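Local coordinates for protein nitrophorin Cim l NP (Cimex lectularius, PDB 2IMQ) that carries nitric oxide on a cysteine-ligated heme and releases it into the victim during feeding, where it widens the blood vessels, at residues A245-G250 / I255-Y260. Residues are numbered along the deposited sequence; the frame is centred on the assembly and turned at random.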
loop_
_atom_site.group_PDB
_atom_site.type_symbol
_atom_site.label_atom_id
_atom_site.label_comp_id
_atom_site.label_asym_id
_atom_site.label_seq_id
_atom_site.Cartn_x
_atom_site.Cartn_y
_atom_site.Cartn_z
ATOM N N ALA A 245 -0.427 -3.808 -3.901
ATOM C CA ALA A 245 0.093 -2.614 -4.598
ATOM C C ALA A 245 -0.388 -2.607 -6.011
ATOM O O ALA A 245 -0.187 -3.579 -6.748
ATOM C CB ALA A 245 1.633 -2.619 -4.587
ATOM N N LEU A 246 -1.032 -1.519 -6.388
ATOM C CA LEU A 246 -1.529 -1.323 -7.738
ATOM C C LEU A 246 -0.833 -0.091 -8.296
ATOM O O LEU A 246 -0.484 0.851 -7.586
ATOM C CB LEU A 246 -3.032 -1.047 -7.749
ATOM C CG LEU A 246 -3.888 -2.065 -7.090
ATOM C CD1 LEU A 246 -5.347 -1.619 -7.180
ATOM C CD2 LEU A 246 -3.668 -3.467 -7.655
ATOM N N TYR A 247 -0.640 -0.095 -9.609
ATOM C CA TYR A 247 -0.011 1.035 -10.291
ATOM C C TYR A 247 -0.689 1.371 -11.584
ATOM O O TYR A 247 -1.325 0.527 -12.189
ATOM C CB TYR A 247 1.466 0.742 -10.581
ATOM C CG TYR A 247 1.769 -0.368 -11.537
ATOM C CD1 TYR A 247 2.005 -0.113 -12.912
ATOM C CD2 TYR A 247 1.830 -1.669 -11.142
ATOM C CE1 TYR A 247 2.300 -1.148 -13.816
ATOM C CE2 TYR A 247 2.157 -2.685 -12.034
ATOM C CZ TYR A 247 2.372 -2.439 -13.354
ATOM O OH TYR A 247 2.683 -3.520 -14.191
ATOM N N LYS A 248 -0.508 2.624 -11.993
ATOM C CA LYS A 248 -1.080 3.109 -13.241
ATOM C C LYS A 248 -0.342 4.372 -13.597
ATOM O O LYS A 248 0.147 5.083 -12.736
ATOM C CB LYS A 248 -2.577 3.474 -13.030
ATOM C CG LYS A 248 -3.448 3.690 -14.233
ATOM C CD LYS A 248 -4.906 3.865 -13.772
ATOM C CE LYS A 248 -5.762 4.135 -14.982
ATOM N NZ LYS A 248 -7.152 4.250 -14.676
ATOM N N SER A 249 -0.419 4.721 -14.878
ATOM C CA SER A 249 -0.042 6.049 -15.385
ATOM C C SER A 249 -1.220 6.660 -16.072
ATOM O O SER A 249 -1.904 5.998 -16.806
ATOM C CB SER A 249 1.081 5.963 -16.401
ATOM O OG SER A 249 1.415 7.259 -16.968
ATOM N N GLY A 250 -1.413 7.944 -15.822
ATOM C CA GLY A 250 -2.412 8.711 -16.522
ATOM C C GLY A 250 -1.953 9.233 -17.873
ATOM O O GLY A 250 -2.763 9.786 -18.618
ATOM N N ILE A 255 5.739 2.142 -16.178
ATOM C CA ILE A 255 5.992 1.774 -14.777
ATOM C C ILE A 255 6.270 0.290 -14.817
ATOM O O ILE A 255 5.424 -0.487 -15.223
ATOM C CB ILE A 255 4.780 2.090 -13.859
ATOM C CG1 ILE A 255 4.460 3.576 -13.859
ATOM C CG2 ILE A 255 5.022 1.568 -12.448
ATOM C CD1 ILE A 255 3.118 3.975 -13.228
ATOM N N GLN A 256 7.482 -0.078 -14.433
ATOM C CA GLN A 256 7.924 -1.434 -14.459
ATOM C C GLN A 256 8.129 -1.961 -13.043
ATOM O O GLN A 256 9.061 -1.559 -12.352
ATOM C CB GLN A 256 9.252 -1.530 -15.220
ATOM C CG GLN A 256 9.753 -2.962 -15.264
ATOM C CD GLN A 256 8.733 -3.912 -15.853
ATOM O OE1 GLN A 256 8.337 -4.901 -15.199
ATOM N NE2 GLN A 256 8.275 -3.615 -17.062
ATOM N N PRO A 257 7.277 -2.899 -12.588
ATOM C CA PRO A 257 7.584 -3.549 -11.345
ATOM C C PRO A 257 8.888 -4.356 -11.461
ATOM O O PRO A 257 9.112 -5.077 -12.428
ATOM C CB PRO A 257 6.403 -4.504 -11.112
ATOM C CG PRO A 257 5.443 -4.169 -12.120
ATOM C CD PRO A 257 6.013 -3.371 -13.178
ATOM N N LEU A 258 9.730 -4.233 -10.458
ATOM C CA LEU A 258 10.948 -5.012 -10.321
ATOM C C LEU A 258 10.785 -6.216 -9.450
ATOM O O LEU A 258 11.345 -7.280 -9.736
ATOM C CB LEU A 258 12.076 -4.111 -9.763
ATOM C CG LEU A 258 12.246 -2.784 -10.501
ATOM C CD1 LEU A 258 13.222 -1.861 -9.827
ATOM C CD2 LEU A 258 12.605 -3.041 -11.978
ATOM N N SER A 259 10.008 -6.058 -8.381
ATOM C CA SER A 259 9.706 -7.154 -7.493
ATOM C C SER A 259 8.461 -6.798 -6.697
ATOM O O SER A 259 8.104 -5.615 -6.552
ATOM C CB SER A 259 10.861 -7.474 -6.592
ATOM O OG SER A 259 11.113 -6.439 -5.691
ATOM N N TYR A 260 7.826 -7.821 -6.169
ATOM C CA TYR A 260 6.574 -7.725 -5.409
ATOM C C TYR A 260 6.563 -8.932 -4.515
ATOM O O TYR A 260 6.545 -10.045 -4.999
ATOM C CB TYR A 260 5.410 -7.724 -6.387
ATOM C CG TYR A 260 4.035 -7.477 -5.841
ATOM C CD1 TYR A 260 3.792 -6.522 -4.821
ATOM C CD2 TYR A 260 2.936 -8.134 -6.370
ATOM C CE1 TYR A 260 2.512 -6.246 -4.393
ATOM C CE2 TYR A 260 1.644 -7.830 -5.942
ATOM C CZ TYR A 260 1.432 -6.898 -4.948
ATOM O OH TYR A 260 0.163 -6.665 -4.521
HETATM O O HOH W 1 4.287 -2.324 -16.684
#
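Tyr-247 packs against Ile-255 where the edge strands of the two sheets of this DNase I-like beta-sandwich face each other, next to the short turn that carries the chain from strand 243-248 to strand 255-262. The strands run roughly antiparallel, at 153°, but share no backbone hydrogen bonds; their axes come no closer than 8.2 Å and side chains fill the gap. With its CG set between backbone N and carbonyl carbon (chi1 65°), Tyr-247 lays its ring across the gap: CD1 meets Ile-255 CG2 at 3.5 Å, while CE2 meets Pro-257 CG at 3.6 Å. The other branch of Ile-255 reaches back to the first strand and puts CD1 against Lys-248 O. Ile-255 also touches Phe-165, Phe-167 and Phe-278. Tyr-247 is partly exposed: its OH touches Pro-257 CD at 3.5 Å but meets Ile-255 O only through a water, 3.2 Å from Tyr-247 OH, that donates to Ile-255 O at 2.6 Å. At the far end, the OH of the buried Tyr-260 accepts a hydrogen bond from Ala-245 N (3.0 Å, 163°) and also bonds Glu-215. An edge strand's backbone N-H is thus satisfied by a side chain from the opposing sheet, the one direct hydrogen bond between the two segments, beside a water-mediated link.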